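2'-5' RNA Ligase (Thermus thermophilus, PDB 1IUH) belongs to the LigT-like family of the 2H phosphoesterase clan, small proteins built of helices packed on antiparallel beta strands. Local coordinates at residues A[29-33]-A[132-138]; A[43-48]-A[120-124]; A[154-160]-A[173-179]. All blocks are in the same frame, centred on the assembly; numbering follows the deposited sequence.

In the fold
Distant parts of a chain can meet at a beta sheet by strand pairing or by a loop packing on a strand. Contacts 1 and 3 pair strands directly and lie on opposite sides of the chain's centre, about 26 Å apart between centres. Contact 1 adds the short strand 30-32 to strand 130-136; contact 3 joins the two strands of the hairpin 150-164 and 169-178. Contact 2, nested along the chain within the loop closed by contact 1, instead lays a loop turn beside strand 39-47 through apolar touches and a water. All three are partly buried, but their chemistry differs: contact 1 mixes a buried tryptophan with crowded basic side chains, whereas contact 3 has an aromatic and aliphatic face.

Contact 1. Residues A[29-33]-A[132-138]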
ATOM      1  N   GLY A  29     -21.851   4.003  -6.402  1.00 26.89           N
ATOM      2  CA  GLY A  29     -21.543   3.108  -5.313  1.00 27.07           C
ATOM      3  C   GLY A  29     -20.036   2.979  -5.099  1.00 27.29           C
ATOM      4  O   GLY A  29     -19.618   2.404  -4.082  1.00 27.35           O
ATOM      5  N   TRP A  30     -19.217   3.484  -6.035  1.00 26.64           N
ATOM      6  CA  TRP A  30     -17.757   3.394  -5.923  1.00 25.26           C
ATOM      7  C   TRP A  30     -17.111   4.627  -5.364  1.00 26.01           C
ATOM      8  O   TRP A  30     -17.343   5.747  -5.836  1.00 25.88           O
ATOM      9  CB  TRP A  30     -17.121   3.092  -7.254  1.00 22.75           C
ATOM     10  CG  TRP A  30     -17.249   1.672  -7.619  1.00 25.09           C
ATOM     11  CD1 TRP A  30     -17.933   1.163  -8.685  1.00 25.60           C
ATOM     12  CD2 TRP A  30     -16.614   0.546  -6.973  1.00 23.84           C
ATOM     13  NE1 TRP A  30     -17.749  -0.199  -8.753  1.00 25.64           N
ATOM     14  CE2 TRP A  30     -16.949  -0.603  -7.715  1.00 23.05           C
ATOM     15  CE3 TRP A  30     -15.790   0.409  -5.848  1.00 22.77           C
ATOM     16  CZ2 TRP A  30     -16.495  -1.873  -7.377  1.00 23.97           C
ATOM     17  CZ3 TRP A  30     -15.323  -0.860  -5.508  1.00 23.26           C
ATOM     18  CH2 TRP A  30     -15.672  -1.981  -6.261  1.00 24.67           C
ATOM     19  N   LYS A  31     -16.299   4.443  -4.337  1.00 26.09           N
ATOM     20  CA  LYS A  31     -15.660   5.602  -3.756  1.00 27.07           C
ATOM     21  C   LYS A  31     -14.207   5.560  -4.215  1.00 25.86           C
ATOM     22  O   LYS A  31     -13.410   4.689  -3.848  1.00 26.13           O
ATOM     23  CB  LYS A  31     -15.836   5.539  -2.250  1.00 30.99           C
ATOM     24  CG  LYS A  31     -14.926   6.412  -1.452  1.00 37.26           C
ATOM     25  CD  LYS A  31     -15.322   7.852  -1.437  1.00 41.78           C
ATOM     26  CE  LYS A  31     -14.644   8.511  -0.219  1.00 46.27           C
ATOM     27  NZ  LYS A  31     -14.989   9.968  -0.027  1.00 49.68           N
ATOM     28  N   PRO A  32     -13.839   6.512  -5.046  1.00 24.61           N
ATOM     29  CA  PRO A  32     -12.473   6.499  -5.524  1.00 25.71           C
ATOM     30  C   PRO A  32     -11.489   7.131  -4.542  1.00 26.32           C
ATOM     31  O   PRO A  32     -11.783   8.149  -3.870  1.00 25.55           O
ATOM     32  CB  PRO A  32     -12.581   7.259  -6.859  1.00 23.92           C
ATOM     33  CG  PRO A  32     -13.468   8.304  -6.535  1.00 21.94           C
ATOM     34  CD  PRO A  32     -14.552   7.648  -5.619  1.00 23.31           C
ATOM     35  N   VAL A  33     -10.326   6.478  -4.476  1.00 26.48           N
ATOM     36  CA  VAL A  33      -9.230   6.898  -3.636  1.00 26.03           C
ATOM     37  C   VAL A  33      -8.654   8.159  -4.284  1.00 26.87           C
ATOM     38  O   VAL A  33      -8.469   8.185  -5.483  1.00 26.49           O
ATOM     39  CB  VAL A  33      -8.116   5.767  -3.577  1.00 25.24           C
ATOM     40  CG1 VAL A  33      -6.841   6.304  -2.970  1.00 24.52           C
ATOM     41  CG2 VAL A  33      -8.603   4.557  -2.780  1.00 22.62           C
ATOM     42  N   THR A 132      -5.025   0.094  -4.177  1.00 24.02           N
ATOM     43  CA  THR A 132      -6.448   0.388  -4.219  1.00 23.93           C
ATOM     44  C   THR A 132      -6.863   1.582  -5.059  1.00 22.10           C
ATOM     45  O   THR A 132      -6.315   2.648  -4.925  1.00 23.02           O
ATOM     46  CB  THR A 132      -6.941   0.536  -2.814  1.00 22.60           C
ATOM     47  OG1 THR A 132      -6.478  -0.612  -2.114  1.00 27.34           O
ATOM     48  CG2 THR A 132      -8.423   0.517  -2.746  1.00 20.92           C
ATOM     49  N   LEU A 133      -7.877   1.360  -5.891  1.00 22.00           N
ATOM     50  CA  LEU A 133      -8.470   2.333  -6.826  1.00 21.96           C
ATOM     51  C   LEU A 133      -9.771   2.925  -6.352  1.00 20.95           C
ATOM     52  O   LEU A 133     -10.082   4.103  -6.617  1.00 21.02           O
ATOM     53  CB  LEU A 133      -8.759   1.644  -8.152  1.00 22.45           C
ATOM     54  CG  LEU A 133      -7.520   1.108  -8.828  1.00 22.43           C
ATOM     55  CD1 LEU A 133      -7.938   0.160  -9.869  1.00 25.39           C
ATOM     56  CD2 LEU A 133      -6.719   2.260  -9.378  1.00 21.16           C
ATOM     57  N   ALA A 134     -10.549   2.093  -5.679  1.00 20.06           N
ATOM     58  CA  ALA A 134     -11.812   2.537  -5.154  1.00 21.93           C
ATOM     59  C   ALA A 134     -12.375   1.515  -4.209  1.00 22.46           C
ATOM     60  O   ALA A 134     -12.015   0.354  -4.254  1.00 22.28           O
ATOM     61  CB  ALA A 134     -12.803   2.806  -6.324  1.00 21.25           C
ATOM     62  N   ARG A 135     -13.279   1.960  -3.350  1.00 25.70           N
ATOM     63  CA  ARG A 135     -13.920   1.063  -2.375  1.00 28.83           C
ATOM     64  C   ARG A 135     -15.463   1.147  -2.521  1.00 29.11           C
ATOM     65  O   ARG A 135     -16.049   2.224  -2.761  1.00 27.82           O
ATOM     66  CB  ARG A 135     -13.464   1.407  -0.935  1.00 30.99           C
ATOM     67  CG  ARG A 135     -11.963   1.236  -0.688  1.00 35.52           C
ATOM     68  CD  ARG A 135     -11.422   1.553   0.787  1.00 39.19           C
ATOM     69  NE  ARG A 135     -10.114   0.872   1.031  1.00 41.49           N
ATOM     70  CZ  ARG A 135      -9.963  -0.413   1.441  1.00 43.18           C
ATOM     71  NH1 ARG A 135     -11.036  -1.201   1.695  1.00 38.91           N
ATOM     72  NH2 ARG A 135      -8.725  -0.942   1.547  1.00 43.34           N
ATOM     73  N   ARG A 136     -16.094  -0.016  -2.392  1.00 29.17           N
ATOM     74  CA  ARG A 136     -17.526  -0.144  -2.539  1.00 31.02           C
ATOM     75  C   ARG A 136     -18.334   0.251  -1.306  1.00 31.33           C
ATOM     76  O   ARG A 136     -18.489  -0.519  -0.360  1.00 32.68           O
ATOM     77  CB  ARG A 136     -17.802  -1.585  -3.038  1.00 32.64           C
ATOM     78  CG  ARG A 136     -18.903  -2.371  -2.411  1.00 33.64           C
ATOM     79  CD  ARG A 136     -20.209  -1.693  -2.517  1.00 37.27           C
ATOM     80  NE  ARG A 136     -21.315  -2.618  -2.765  1.00 35.92           N
ATOM     81  CZ  ARG A 136     -22.313  -2.828  -1.923  1.00 36.98           C
ATOM     82  NH1 ARG A 136     -22.359  -2.180  -0.747  1.00 34.29           N
ATOM     83  NH2 ARG A 136     -23.285  -3.679  -2.283  1.00 39.39           N
ATOM     84  N   LYS A 137     -18.812   1.487  -1.319  1.00 31.51           N
ATOM     85  CA  LYS A 137     -19.614   2.045  -0.258  1.00 31.17           C
ATOM     86  C   LYS A 137     -21.097   1.741  -0.503  1.00 32.56           C
ATOM     87  O   LYS A 137     -21.919   1.834   0.398  1.00 32.67           O
ATOM     88  CB  LYS A 137     -19.414   3.535  -0.188  1.00 33.15           C
ATOM     89  CG  LYS A 137     -18.284   4.029   0.775  1.00 38.57           C
ATOM     90  CD  LYS A 137     -18.410   5.613   0.984  1.00 42.06           C
ATOM     91  CE  LYS A 137     -17.685   6.183   2.229  1.00 43.98           C
ATOM     92  NZ  LYS A 137     -16.767   7.377   1.916  1.00 45.51           N
ATOM     93  N   ALA A 138     -21.469   1.340  -1.712  1.00 31.83           N
ATOM     94  CA  ALA A 138     -22.867   1.061  -1.949  1.00 29.83           C
ATOM     95  C   ALA A 138     -23.018   0.180  -3.168  1.00 29.51           C
ATOM     96  O   ALA A 138     -22.054  -0.165  -3.798  1.00 30.98           O
ATOM     97  CB  ALA A 138     -23.632   2.370  -2.089  1.00 27.13           C
TER
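Backbone hydrogen bonds set the register where the short strand 30-32 adds antiparallel to strand 130-136. Lys-31 N binds Arg-135 O (2.7 Å) and Arg-135 N binds Lys-31 O (2.8 Å). Beyond this pair, Val-33 N reaches Leu-133 O (3.2 Å); Gly-29 O accepts from Ala-138 N (3.2 Å) and, weakly, Lys-137 N (3.0 Å). Strand 130-136 pairs on its other edge with strand 88-94, where Leu-133 and Ala-134 both face Trp-89, a classic bulge.

Apolar contact gathers on the face of Trp-30, Pro-32 and Ala-134: Arg-136 CB makes a CH-pi contact over the Trp-30 six-membered ring, and Trp-30 CE3 lies 3.9 Å from Ala-134 CB. Trp-30 NE1 donates a hydrogen bond to Pro-141 O.

Lys-31 and Arg-135 lie on the other face; Lys-137, just past the strand, brings NZ to 3.7 Å from Lys-31 NZ, which bonds weakly to Lys-167 O. Cohesion therefore comes from backbone and buried indole, while the two like-charged lysine ammonium groups add no attraction to each other.

Contact 2. Residues A[43-48]-A[120-124]; sequences LFLGER and IPGWD
A single water, rather than a direct backbone bond, links the polar groups of this contact: it donates to Phe-44 O (2.9 Å) and to Pro-121 O (2.8 Å). Ile-120 to Trp-123 make a type II beta turn, with Pro-121 at phi/psi -60/131, Gly-122 at 64/25, and Trp-123 N bonded to Ile-120 O at 3.1 Å.

Residues 43-47 are extended except at a classic bulge, where Leu-45 (-104/-15) and Gly-46 (76/-151) both face Leu-3. The nearest CA atoms, of Gly-46 and Ile-120, are 6.0 Å apart. A CB on Gly-46 would collide with Pro-121 CD, so the bulge glycine lets the turn approach. Ile-120, in the m,t rotamer, sets CG2 3.5 Å from both Phe-44 O and Leu-45 O. Phe-44, chi1 t, brings CE2 to 3.9 Å from Pro-121 CB; Pro-121 O lies at the edge of the Phe-44 ring, 3.7 Å from Phe-44 CD2. Leu-43 CD1 meets Trp-123 CZ3 at 4.2 Å.

Strand 2-8 pairs with the other edge of strand 39-47, through Leu-43, Leu-45 and Gly-46, so the turn lies along the edge away from it. Helix 96-113 packs on Leu-43 and Trp-123, and helix 53-66 on Leu-45 through Tyr-56.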
ATOM      1  N   LEU A  43       3.193  -3.149   4.584  1.00 19.17           N
ATOM      2  CA  LEU A  43       2.876  -3.765   5.862  1.00 20.85           C
ATOM      3  C   LEU A  43       2.018  -2.830   6.699  1.00 21.04           C
ATOM      4  O   LEU A  43       2.467  -1.741   6.992  1.00 21.37           O
ATOM      5  CB  LEU A  43       4.155  -4.062   6.625  1.00 20.29           C
ATOM      6  CG  LEU A  43       3.917  -4.639   8.025  1.00 21.43           C
ATOM      7  CD1 LEU A  43       3.231  -5.953   7.841  1.00 20.01           C
ATOM      8  CD2 LEU A  43       5.287  -4.837   8.817  1.00 20.16           C
ATOM      9  N   PHE A  44       0.787  -3.236   7.032  1.00 21.49           N
ATOM     10  CA  PHE A  44      -0.121  -2.438   7.875  1.00 21.56           C
ATOM     11  C   PHE A  44       0.156  -2.804   9.360  1.00 22.54           C
ATOM     12  O   PHE A  44       0.314  -3.974   9.700  1.00 24.01           O
ATOM     13  CB  PHE A  44      -1.551  -2.745   7.448  1.00 20.82           C
ATOM     14  CG  PHE A  44      -2.582  -2.155   8.304  1.00 20.10           C
ATOM     15  CD1 PHE A  44      -2.795  -0.788   8.311  1.00 19.21           C
ATOM     16  CD2 PHE A  44      -3.376  -2.972   9.115  1.00 20.34           C
ATOM     17  CE1 PHE A  44      -3.789  -0.226   9.113  1.00 17.27           C
ATOM     18  CE2 PHE A  44      -4.383  -2.420   9.921  1.00 18.33           C
ATOM     19  CZ  PHE A  44      -4.586  -1.035   9.918  1.00 18.32           C
ATOM     20  N   LEU A  45       0.275  -1.809  10.232  1.00 21.95           N
ATOM     21  CA  LEU A  45       0.574  -2.071  11.636  1.00 21.98           C
ATOM     22  C   LEU A  45      -0.608  -1.933  12.623  1.00 21.83           C
ATOM     23  O   LEU A  45      -0.550  -2.422  13.739  1.00 20.41           O
ATOM     24  CB  LEU A  45       1.759  -1.189  12.099  1.00 21.79           C
ATOM     25  CG  LEU A  45       3.137  -1.347  11.421  1.00 22.56           C
ATOM     26  CD1 LEU A  45       4.098  -0.393  12.158  1.00 21.81           C
ATOM     27  CD2 LEU A  45       3.700  -2.778  11.441  1.00 19.53           C
ATOM     28  N   GLY A  46      -1.700  -1.313  12.190  1.00 23.91           N
ATOM     29  CA  GLY A  46      -2.843  -1.148  13.066  1.00 24.90           C
ATOM     30  C   GLY A  46      -2.559  -0.039  14.055  1.00 25.94           C
ATOM     31  O   GLY A  46      -1.805   0.869  13.740  1.00 27.08           O
ATOM     32  N   GLU A  47      -3.153  -0.120  15.246  1.00 27.25           N
ATOM     33  CA  GLU A  47      -2.965   0.862  16.329  1.00 26.88           C
ATOM     34  C   GLU A  47      -1.725   0.516  17.108  1.00 24.31           C
ATOM     35  O   GLU A  47      -1.615  -0.566  17.690  1.00 22.51           O
ATOM     36  CB  GLU A  47      -4.125   0.821  17.298  1.00 29.06           C
ATOM     37  CG  GLU A  47      -5.104   1.916  17.091  1.00 34.88           C
ATOM     38  CD  GLU A  47      -4.464   3.302  17.129  1.00 37.06           C
ATOM     39  OE1 GLU A  47      -3.605   3.577  18.032  1.00 34.40           O
ATOM     40  OE2 GLU A  47      -4.866   4.105  16.242  1.00 37.47           O
ATOM     41  N   ARG A  48      -0.780   1.438  17.103  1.00 23.67           N
ATOM     42  CA  ARG A  48       0.492   1.237  17.796  1.00 23.20           C
ATOM     43  C   ARG A  48       0.761   2.348  18.796  1.00 22.48           C
ATOM     44  O   ARG A  48       0.372   3.502  18.557  1.00 22.63           O
ATOM     45  CB  ARG A  48       1.591   1.154  16.762  1.00 21.06           C
ATOM     46  CG  ARG A  48       1.413  -0.092  15.893  1.00 23.55           C
ATOM     47  CD  ARG A  48       2.039  -1.250  16.630  1.00 25.48           C
ATOM     48  NE  ARG A  48       1.065  -2.203  17.090  1.00 26.01           N
ATOM     49  CZ  ARG A  48       1.202  -3.005  18.150  1.00 25.33           C
ATOM     50  NH1 ARG A  48       2.282  -2.985  18.911  1.00 21.22           N
ATOM     51  NH2 ARG A  48       0.222  -3.861  18.415  1.00 23.55           N
ATOM     52  N   ILE A 120      -1.733  -7.982  15.325  1.00 30.83           N
ATOM     53  CA  ILE A 120      -1.814  -6.871  14.397  1.00 28.02           C
ATOM     54  C   ILE A 120      -2.894  -7.292  13.362  1.00 28.92           C
ATOM     55  O   ILE A 120      -2.907  -8.429  12.888  1.00 28.73           O
ATOM     56  CB  ILE A 120      -0.444  -6.624  13.706  1.00 25.87           C
ATOM     57  CG1 ILE A 120       0.603  -6.169  14.740  1.00 23.93           C
ATOM     58  CG2 ILE A 120      -0.617  -5.675  12.567  1.00 20.65           C
ATOM     59  CD1 ILE A 120       2.001  -5.970  14.156  1.00 22.81           C
ATOM     60  N   PRO A 121      -3.805  -6.371  13.018  1.00 27.32           N
ATOM     61  CA  PRO A 121      -4.856  -6.707  12.068  1.00 27.08           C
ATOM     62  C   PRO A 121      -4.320  -7.118  10.755  1.00 27.33           C
ATOM     63  O   PRO A 121      -3.425  -6.461  10.207  1.00 27.44           O
ATOM     64  CB  PRO A 121      -5.701  -5.433  11.983  1.00 25.78           C
ATOM     65  CG  PRO A 121      -5.573  -4.909  13.411  1.00 27.57           C
ATOM     66  CD  PRO A 121      -4.080  -5.087  13.685  1.00 26.83           C
ATOM     67  N   GLY A 122      -4.851  -8.248  10.285  1.00 26.04           N
ATOM     68  CA  GLY A 122      -4.473  -8.782   9.006  1.00 26.85           C
ATOM     69  C   GLY A 122      -3.045  -9.210   8.880  1.00 27.36           C
ATOM     70  O   GLY A 122      -2.530  -9.257   7.786  1.00 30.18           O
ATOM     71  N   TRP A 123      -2.415  -9.551   9.987  1.00 28.26           N
ATOM     72  CA  TRP A 123      -1.020  -9.950   9.991  1.00 29.48           C
ATOM     73  C   TRP A 123      -0.707 -11.256   9.278  1.00 30.93           C
ATOM     74  O   TRP A 123       0.387 -11.478   8.811  1.00 30.40           O
ATOM     75  CB  TRP A 123      -0.558 -10.049  11.460  1.00 29.57           C
ATOM     76  CG  TRP A 123       0.873 -10.592  11.647  1.00 30.18           C
ATOM     77  CD1 TRP A 123       1.239 -11.886  11.863  1.00 29.76           C
ATOM     78  CD2 TRP A 123       2.099  -9.837  11.590  1.00 28.34           C
ATOM     79  NE1 TRP A 123       2.609 -11.989  11.936  1.00 30.78           N
ATOM     80  CE2 TRP A 123       3.154 -10.741  11.776  1.00 28.57           C
ATOM     81  CE3 TRP A 123       2.393  -8.484  11.409  1.00 26.49           C
ATOM     82  CZ2 TRP A 123       4.469 -10.341  11.794  1.00 26.99           C
ATOM     83  CZ3 TRP A 123       3.696  -8.084  11.427  1.00 22.79           C
ATOM     84  CH2 TRP A 123       4.717  -9.006  11.624  1.00 25.99           C
ATOM     85  N   ASP A 124      -1.716 -12.104   9.221  1.00 33.26           N
ATOM     86  CA  ASP A 124      -1.671 -13.446   8.701  1.00 36.24           C
ATOM     87  C   ASP A 124      -1.925 -13.511   7.199  1.00 36.58           C
ATOM     88  O   ASP A 124      -1.653 -14.526   6.572  1.00 36.40           O
ATOM     89  CB  ASP A 124      -2.726 -14.231   9.520  1.00 40.89           C
ATOM     90  CG  ASP A 124      -3.014 -13.531  10.938  1.00 45.68           C
ATOM     91  OD1 ASP A 124      -2.336 -13.894  11.945  1.00 46.36           O
ATOM     92  OD2 ASP A 124      -3.874 -12.588  11.033  1.00 43.95           O
TER
HETATM   93  O   HOH W   1      -0.948  -6.408   8.872  1.00 25.82           O

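Contact 3. Residues A[154-160]-A[173-179]; sequences VEGFALV and VLEKFSL
Two phenylalanines side by side on one face of the sheet form the apolar centre. Phe-157 (chi1 p) and Phe-177 (chi1 m) make a hydrogen-bonded antiparallel pair whose slid rings barely overlap, centroids 5.2 Å apart and planes at 30°, with Phe-157 CE1 3.8 Å from Phe-177 CD1. Leu-159 (t,p) extends this face, its CB 4.0 Å from Phe-177 CE1 and its CD2 4.3 Å from Leu-174 CD1. Leu-179 (m,t) places CD2 4.1 Å from Phe-157 CE2 and CD1 4.3 Å from Val-154 CG1.

The strand axes approach to 4.6 Å at 157°. Phe-157 N to Phe-177 O is 3.2 Å and Phe-177 N to Phe-157 O 2.8 Å; Leu-179 N binds Glu-155 O at 2.8 Å and Leu-159 N binds Glu-175 O at 2.9 Å. Leu-159 O receives both Leu-174 N (2.9 Å) and Glu-175 N (3.2 Å), a classic bulge at Leu-174 (phi/psi -76/-34), where the chain turns a corner.

The opposite face holds the pairs Gly-156/Ser-178, Ala-158/Lys-176 and, past the bulge, Val-160/Val-173. In the first two, small residues meet exposed polar ones; Gly-156 is fully extended (172/-178), and a CB there would clash with Phe-177 O.

In this beta hairpin, strand 150-164 is the inner member, pairing also with strands 2-8 and 70-80, while helix 53-66 packs on the aromatic face, His-61 meeting Phe-177 edge-to-face.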
ATOM      1  N   VAL A 154      11.131   2.150  -8.392  1.00 22.63           N
ATOM      2  CA  VAL A 154      10.753   2.356  -6.958  1.00 21.69           C
ATOM      3  C   VAL A 154      12.029   2.721  -6.219  1.00 21.27           C
ATOM      4  O   VAL A 154      12.935   1.899  -6.141  1.00 20.94           O
ATOM      5  CB  VAL A 154      10.144   1.077  -6.310  1.00 21.05           C
ATOM      6  CG1 VAL A 154       9.825   1.327  -4.875  1.00 19.67           C
ATOM      7  CG2 VAL A 154       8.877   0.637  -7.073  1.00 20.03           C
ATOM      8  N   GLU A 155      12.090   3.950  -5.696  1.00 22.29           N
ATOM      9  CA  GLU A 155      13.260   4.502  -5.002  1.00 21.86           C
ATOM     10  C   GLU A 155      13.172   4.615  -3.507  1.00 22.38           C
ATOM     11  O   GLU A 155      14.145   5.017  -2.860  1.00 21.63           O
ATOM     12  CB  GLU A 155      13.545   5.883  -5.504  1.00 22.71           C
ATOM     13  CG  GLU A 155      13.111   6.037  -6.870  1.00 27.30           C
ATOM     14  CD  GLU A 155      14.262   6.150  -7.802  1.00 30.51           C
ATOM     15  OE1 GLU A 155      15.282   5.453  -7.537  1.00 31.62           O
ATOM     16  OE2 GLU A 155      14.130   6.931  -8.796  1.00 32.47           O
ATOM     17  N   GLY A 156      12.018   4.300  -2.931  1.00 22.78           N
ATOM     18  CA  GLY A 156      11.923   4.395  -1.480  1.00 21.09           C
ATOM     19  C   GLY A 156      10.517   4.187  -1.002  1.00 20.39           C
ATOM     20  O   GLY A 156       9.635   3.909  -1.798  1.00 21.58           O
ATOM     21  N   PHE A 157      10.305   4.292   0.300  1.00 20.10           N
ATOM     22  CA  PHE A 157       8.966   4.091   0.855  1.00 20.26           C
ATOM     23  C   PHE A 157       8.818   4.918   2.123  1.00 20.22           C
ATOM     24  O   PHE A 157       9.748   5.616   2.524  1.00 21.55           O
ATOM     25  CB  PHE A 157       8.755   2.619   1.139  1.00 17.81           C
ATOM     26  CG  PHE A 157       9.714   2.077   2.131  1.00 19.37           C
ATOM     27  CD1 PHE A 157       9.322   1.853   3.475  1.00 17.84           C
ATOM     28  CD2 PHE A 157      11.050   1.828   1.767  1.00 16.31           C
ATOM     29  CE1 PHE A 157      10.278   1.390   4.438  1.00 16.83           C
ATOM     30  CE2 PHE A 157      11.992   1.376   2.724  1.00 16.48           C
ATOM     31  CZ  PHE A 157      11.608   1.161   4.060  1.00 14.41           C
ATOM     32  N   ALA A 158       7.670   4.843   2.780  1.00 20.32           N
ATOM     33  CA  ALA A 158       7.464   5.658   3.961  1.00 18.11           C
ATOM     34  C   ALA A 158       6.687   5.014   5.072  1.00 18.92           C
ATOM     35  O   ALA A 158       6.004   4.001   4.853  1.00 20.04           O
ATOM     36  CB  ALA A 158       6.756   6.953   3.542  1.00 17.61           C
ATOM     37  N   LEU A 159       6.803   5.625   6.256  1.00 17.70           N
ATOM     38  CA  LEU A 159       6.106   5.233   7.452  1.00 18.03           C
ATOM     39  C   LEU A 159       5.102   6.348   7.488  1.00 20.61           C
ATOM     40  O   LEU A 159       5.475   7.513   7.505  1.00 21.86           O
ATOM     41  CB  LEU A 159       6.973   5.321   8.693  1.00 17.59           C
ATOM     42  CG  LEU A 159       6.201   5.013  10.001  1.00 16.99           C
ATOM     43  CD1 LEU A 159       5.579   3.601   9.922  1.00 16.84           C
ATOM     44  CD2 LEU A 159       7.116   5.138  11.218  1.00 12.55           C
ATOM     45  N   VAL A 160       3.830   5.970   7.507  1.00 22.40           N
ATOM     46  CA  VAL A 160       2.696   6.875   7.447  1.00 23.44           C
ATOM     47  C   VAL A 160       1.665   6.643   8.550  1.00 24.75           C
ATOM     48  O   VAL A 160       1.364   5.503   8.922  1.00 25.53           O
ATOM     49  CB  VAL A 160       1.891   6.648   6.077  1.00 24.22           C
ATOM     50  CG1 VAL A 160       0.836   7.771   5.852  1.00 20.22           C
ATOM     51  CG2 VAL A 160       2.851   6.477   4.924  1.00 21.84           C
ATOM     52  N   VAL A 173       2.731  11.574   6.546  1.00 24.08           N
ATOM     53  CA  VAL A 173       3.983  10.847   6.354  1.00 23.87           C
ATOM     54  C   VAL A 173       4.949  11.164   7.497  1.00 25.86           C
ATOM     55  O   VAL A 173       5.431  12.282   7.552  1.00 29.21           O
ATOM     56  CB  VAL A 173       4.674  11.283   5.018  1.00 23.76           C
ATOM     57  CG1 VAL A 173       6.126  10.648   4.926  1.00 20.99           C
ATOM     58  CG2 VAL A 173       3.794  10.944   3.847  1.00 16.27           C
ATOM     59  N   LEU A 174       5.245  10.223   8.398  1.00 25.37           N
ATOM     60  CA  LEU A 174       6.154  10.511   9.481  1.00 24.28           C
ATOM     61  C   LEU A 174       7.507  10.501   8.943  1.00 25.69           C
ATOM     62  O   LEU A 174       8.327  11.210   9.406  1.00 27.69           O
ATOM     63  CB  LEU A 174       6.076   9.487  10.577  1.00 23.36           C
ATOM     64  CG  LEU A 174       4.632   9.361  11.052  1.00 23.81           C
ATOM     65  CD1 LEU A 174       4.582   8.496  12.307  1.00 23.55           C
ATOM     66  CD2 LEU A 174       4.064  10.769  11.326  1.00 25.01           C
ATOM     67  N   GLU A 175       7.770   9.651   7.968  1.00 27.38           N
ATOM     68  CA  GLU A 175       9.078   9.637   7.365  1.00 26.61           C
ATOM     69  C   GLU A 175       9.183   8.909   6.057  1.00 25.69           C
ATOM     70  O   GLU A 175       8.460   7.970   5.841  1.00 25.69           O
ATOM     71  CB  GLU A 175      10.154   9.103   8.307  1.00 27.38           C
ATOM     72  CG  GLU A 175      11.119  10.286   8.517  1.00 32.58           C
ATOM     73  CD  GLU A 175      12.527   9.878   8.653  1.00 33.15           C
ATOM     74  OE1 GLU A 175      12.857   9.314   9.715  1.00 37.32           O
ATOM     75  OE2 GLU A 175      13.303  10.108   7.716  1.00 33.09           O
ATOM     76  N   LYS A 176      10.069   9.404   5.192  1.00 23.52           N
ATOM     77  CA  LYS A 176      10.362   8.826   3.905  1.00 23.26           C
ATOM     78  C   LYS A 176      11.754   8.188   4.028  1.00 22.97           C
ATOM     79  O   LYS A 176      12.585   8.653   4.793  1.00 23.23           O
ATOM     80  CB  LYS A 176      10.369   9.910   2.840  1.00 23.43           C
ATOM     81  CG  LYS A 176       9.020  10.461   2.538  1.00 24.41           C
ATOM     82  CD  LYS A 176       9.133  11.604   1.558  1.00 30.32           C
ATOM     83  CE  LYS A 176       7.891  11.641   0.582  1.00 34.90           C
ATOM     84  NZ  LYS A 176       7.211  13.002   0.408  1.00 35.95           N
ATOM     85  N   PHE A 177      11.994   7.100   3.307  1.00 22.09           N
ATOM     86  CA  PHE A 177      13.280   6.385   3.367  1.00 21.05           C
ATOM     87  C   PHE A 177      13.760   6.135   1.932  1.00 22.56           C
ATOM     88  O   PHE A 177      12.981   5.779   1.042  1.00 22.95           O
ATOM     89  CB  PHE A 177      13.115   5.033   4.114  1.00 20.91           C
ATOM     90  CG  PHE A 177      12.437   5.136   5.480  1.00 18.52           C
ATOM     91  CD1 PHE A 177      11.064   4.896   5.620  1.00 19.38           C
ATOM     92  CD2 PHE A 177      13.184   5.389   6.626  1.00 18.31           C
ATOM     93  CE1 PHE A 177      10.457   4.892   6.852  1.00 16.18           C
ATOM     94  CE2 PHE A 177      12.595   5.386   7.881  1.00 18.33           C
ATOM     95  CZ  PHE A 177      11.231   5.136   8.002  1.00 17.47           C
ATOM     96  N   SER A 178      15.040   6.332   1.681  1.00 22.35           N
ATOM     97  CA  SER A 178      15.510   6.126   0.328  1.00 22.89           C
ATOM     98  C   SER A 178      16.226   4.801   0.117  1.00 22.74           C
ATOM     99  O   SER A 178      17.104   4.455   0.866  1.00 22.86           O
ATOM    100  CB  SER A 178      16.405   7.313  -0.075  1.00 23.36           C
ATOM    101  OG  SER A 178      15.640   8.510   0.016  1.00 23.22           O
ATOM    102  N   LEU A 179      15.830   4.039  -0.890  1.00 23.38           N
ATOM    103  CA  LEU A 179      16.510   2.802  -1.101  1.00 25.30           C
ATOM    104  C   LEU A 179      17.948   3.194  -1.504  1.00 26.96           C
ATOM    105  O   LEU A 179      18.168   3.947  -2.421  1.00 25.58           O
ATOM    106  CB  LEU A 179      15.784   1.967  -2.162  1.00 24.13           C
ATOM    107  CG  LEU A 179      14.369   1.513  -1.723  1.00 24.00           C
ATOM    108  CD1 LEU A 179      13.621   0.817  -2.856  1.00 15.65           C
ATOM    109  CD2 LEU A 179      14.485   0.576  -0.471  1.00 22.49           C
TER